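Local coordinates for thymidylate synthase 1 (Bacillus subtilis, PDB 1BSP), which probably catalyses the reductive methylation of dUMP to dTMP with 5,10-methylenetetrahydrofolate as methyl donor and reductant, acting as a homodimer, at residues K12-N17 with L40-K45. Numbering follows the deposited sequence.
Sequences KDIINN and LSVISK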
ATOM      1  N   LYS B  12     -11.960   8.102 -17.739  1.00 18.31           N
ATOM      2  CA  LYS B  12     -12.491   7.414 -18.902  1.00 18.20           C
ATOM      3  C   LYS B  12     -12.490   5.907 -18.651  1.00 22.07           C
ATOM      4  O   LYS B  12     -13.423   5.193 -19.036  1.00 23.01           O
ATOM      5  CB  LYS B  12     -11.667   7.746 -20.142  1.00 17.51           C
ATOM      6  CG  LYS B  12     -12.344   7.344 -21.427  1.00 27.08           C
ATOM      7  CD  LYS B  12     -11.407   7.425 -22.613  1.00 37.47           C
ATOM      8  CE  LYS B  12     -12.080   6.826 -23.843  1.00 45.95           C
ATOM      9  NZ  LYS B  12     -11.149   6.635 -24.995  1.00 53.67           N
ATOM     10  N   ASP B  13     -11.461   5.431 -17.962  1.00 22.72           N
ATOM     11  CA  ASP B  13     -11.352   4.014 -17.655  1.00 24.20           C
ATOM     12  C   ASP B  13     -12.567   3.587 -16.846  1.00 24.53           C
ATOM     13  O   ASP B  13     -13.206   2.584 -17.168  1.00 27.43           O
ATOM     14  CB  ASP B  13     -10.073   3.732 -16.865  1.00 27.21           C
ATOM     15  CG  ASP B  13      -9.750   2.259 -16.798  1.00 29.53           C
ATOM     16  OD1 ASP B  13      -9.449   1.687 -17.860  1.00 35.64           O
ATOM     17  OD2 ASP B  13      -9.815   1.671 -15.700  1.00 28.73           O
ATOM     18  N   ILE B  14     -12.894   4.373 -15.821  1.00 20.70           N
ATOM     19  CA  ILE B  14     -14.033   4.110 -14.951  1.00 18.36           C
ATOM     20  C   ILE B  14     -15.348   4.061 -15.735  1.00 23.72           C
ATOM     21  O   ILE B  14     -16.112   3.092 -15.638  1.00 20.76           O
ATOM     22  CB  ILE B  14     -14.161   5.191 -13.849  1.00 16.88           C
ATOM     23  CG1 ILE B  14     -12.911   5.201 -12.973  1.00 14.86           C
ATOM     24  CG2 ILE B  14     -15.399   4.932 -12.988  1.00 17.15           C
ATOM     25  CD1 ILE B  14     -13.024   6.101 -11.754  1.00 16.22           C
ATOM     26  N   ILE B  15     -15.593   5.103 -16.520  1.00 23.71           N
ATOM     27  CA  ILE B  15     -16.805   5.208 -17.321  1.00 28.12           C
ATOM     28  C   ILE B  15     -17.040   3.983 -18.216  1.00 31.53           C
ATOM     29  O   ILE B  15     -18.154   3.462 -18.279  1.00 32.88           O
ATOM     30  CB  ILE B  15     -16.772   6.492 -18.186  1.00 28.13           C
ATOM     31  CG1 ILE B  15     -16.729   7.730 -17.285  1.00 29.06           C
ATOM     32  CG2 ILE B  15     -17.979   6.567 -19.097  1.00 30.33           C
ATOM     33  CD1 ILE B  15     -16.542   9.030 -18.049  1.00 28.42           C
ATOM     34  N   ASN B  16     -15.980   3.501 -18.859  1.00 30.53           N
ATOM     35  CA  ASN B  16     -16.072   2.362 -19.769  1.00 32.35           C
ATOM     36  C   ASN B  16     -15.942   0.958 -19.189  1.00 32.15           C
ATOM     37  O   ASN B  16     -16.538   0.021 -19.714  1.00 34.01           O
ATOM     38  CB  ASN B  16     -15.033   2.497 -20.887  1.00 36.56           C
ATOM     39  CG  ASN B  16     -15.421   3.518 -21.933  1.00 41.61           C
ATOM     40  OD1 ASN B  16     -15.292   4.724 -21.722  1.00 46.11           O
ATOM     41  ND2 ASN B  16     -15.876   3.040 -23.083  1.00 45.26           N
ATOM     42  N   ASN B  17     -15.130   0.798 -18.150  1.00 29.31           N
ATOM     43  CA  ASN B  17     -14.895  -0.521 -17.562  1.00 26.32           C
ATOM     44  C   ASN B  17     -15.260  -0.632 -16.096  1.00 25.17           C
ATOM     45  O   ASN B  17     -14.954  -1.638 -15.455  1.00 25.78           O
ATOM     46  CB  ASN B  17     -13.416  -0.911 -17.705  1.00 29.68           C
ATOM     47  CG  ASN B  17     -12.990  -1.095 -19.143  1.00 37.16           C
ATOM     48  OD1 ASN B  17     -12.800  -2.222 -19.601  1.00 48.30           O
ATOM     49  ND2 ASN B  17     -12.815   0.008 -19.863  1.00 39.29           N
ATOM     50  N   LEU B  40     -19.069   3.827  -9.122  1.00 13.76           N
ATOM     51  CA  LEU B  40     -18.724   3.033 -10.292  1.00 13.69           C
ATOM     52  C   LEU B  40     -17.199   2.966 -10.126  1.00 16.81           C
ATOM     53  O   LEU B  40     -16.550   4.010  -9.976  1.00 17.11           O
ATOM     54  CB  LEU B  40     -19.106   3.828 -11.528  1.00 12.68           C
ATOM     55  CG  LEU B  40     -19.151   3.149 -12.885  1.00 15.97           C
ATOM     56  CD1 LEU B  40     -20.155   2.034 -12.868  1.00 18.03           C
ATOM     57  CD2 LEU B  40     -19.530   4.180 -13.912  1.00 21.38           C
ATOM     58  N   SER B  41     -16.614   1.775 -10.083  1.00 16.00           N
ATOM     59  CA  SER B  41     -15.178   1.732  -9.853  1.00 16.33           C
ATOM     60  C   SER B  41     -14.278   0.778 -10.597  1.00 17.66           C
ATOM     61  O   SER B  41     -14.722  -0.172 -11.232  1.00 19.95           O
ATOM     62  CB  SER B  41     -14.911   1.570  -8.359  1.00 18.01           C
ATOM     63  OG  SER B  41     -15.330   0.306  -7.892  1.00 18.64           O
ATOM     64  N   VAL B  42     -12.989   1.090 -10.504  1.00 18.07           N
ATOM     65  CA  VAL B  42     -11.896   0.328 -11.088  1.00 16.85           C
ATOM     66  C   VAL B  42     -11.002   0.003  -9.887  1.00 12.26           C
ATOM     67  O   VAL B  42     -11.002   0.733  -8.895  1.00 13.67           O
ATOM     68  CB  VAL B  42     -11.113   1.174 -12.107  1.00 21.69           C
ATOM     69  CG1 VAL B  42      -9.905   0.408 -12.598  1.00 30.30           C
ATOM     70  CG2 VAL B  42     -12.000   1.535 -13.278  1.00 20.25           C
ATOM     71  N   ILE B  43     -10.283  -1.111  -9.949  1.00 12.63           N
ATOM     72  CA  ILE B  43      -9.419  -1.519  -8.844  1.00 11.06           C
ATOM     73  C   ILE B  43      -7.944  -1.376  -9.164  1.00  9.04           C
ATOM     74  O   ILE B  43      -7.488  -1.799 -10.222  1.00  7.23           O
ATOM     75  CB  ILE B  43      -9.699  -2.986  -8.427  1.00 12.99           C
ATOM     76  CG1 ILE B  43     -11.019  -3.077  -7.666  1.00 17.37           C
ATOM     77  CG2 ILE B  43      -8.588  -3.529  -7.534  1.00 10.67           C
ATOM     78  CD1 ILE B  43     -11.436  -4.510  -7.375  1.00 21.50           C
ATOM     79  N   SER B  44      -7.217  -0.785  -8.222  1.00 10.82           N
ATOM     80  CA  SER B  44      -5.777  -0.588  -8.319  1.00 15.26           C
ATOM     81  C   SER B  44      -5.332   0.346  -9.436  1.00 14.95           C
ATOM     82  O   SER B  44      -5.007  -0.104 -10.532  1.00 16.31           O
ATOM     83  CB  SER B  44      -5.077  -1.940  -8.461  1.00 17.93           C
ATOM     84  OG  SER B  44      -3.676  -1.815  -8.288  1.00 18.57           O
ATOM     85  N   LYS B  45      -5.288   1.642  -9.142  1.00 11.14           N
ATOM     86  CA  LYS B  45      -4.859   2.629 -10.124  1.00 14.56           C
ATOM     87  C   LYS B  45      -3.669   3.413  -9.605  1.00 13.92           C
ATOM     88  O   LYS B  45      -3.630   3.803  -8.440  1.00 17.15           O
ATOM     89  CB  LYS B  45      -5.999   3.580 -10.483  1.00 14.65           C
ATOM     90  CG  LYS B  45      -6.980   3.009 -11.491  1.00 18.63           C
ATOM     91  CD  LYS B  45      -6.307   2.712 -12.808  1.00 10.57           C
ATOM     92  CE  LYS B  45      -7.333   2.547 -13.906  1.00 23.06           C
ATOM     93  NZ  LYS B  45      -6.742   2.462 -15.279  1.00 30.14           N
TER
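I14 and V42 meet where the N-terminal helix 3-17 lies against one face of the mixed sheet of the thymidylate synthase fold. Strand 39-49 of that sheet pairs with strand 209-223, and the axes of the short helix and strand segments pass 7.3 Å apart at 112°. The tight part centres on buried I14. Its CG1 packs on V42 CG2 at 3.8 Å. Its CG2 comes within 3.4 Å of L40 O and also touches L40 CB. CG2 is anti to the I14 backbone N, with CG1 beside that N (chi1 -61°). This turns CG2 to L40 O and CG1 to V42. V222 covers I14 further, and I227 of helix 227-234 packs on L40. S41 points the other way. Its OG hydrogen-bonds K169 NZ of the second subunit, and its side chain touches H221, a predicted dUMP-binding residue.

The other side is polar and more open. Exposed N17 comes no nearer S41 than 4.5 Å, O to O. K45, beyond the corner at I43, sends its bent chain back to the helix. Its NZ forms a salt bridge with D13 OD2 at 3.2 Å, but the hydrogen bond within it is weak. K45 CE lies equally near OD2. With an alanine at D13, the K45 ammonium would probably lose this carboxylate and its chain be freer to move. D13 OD2 also lies beside both V42 methyls, 3.3 Å from CG2 and 3.4 Å from CG1.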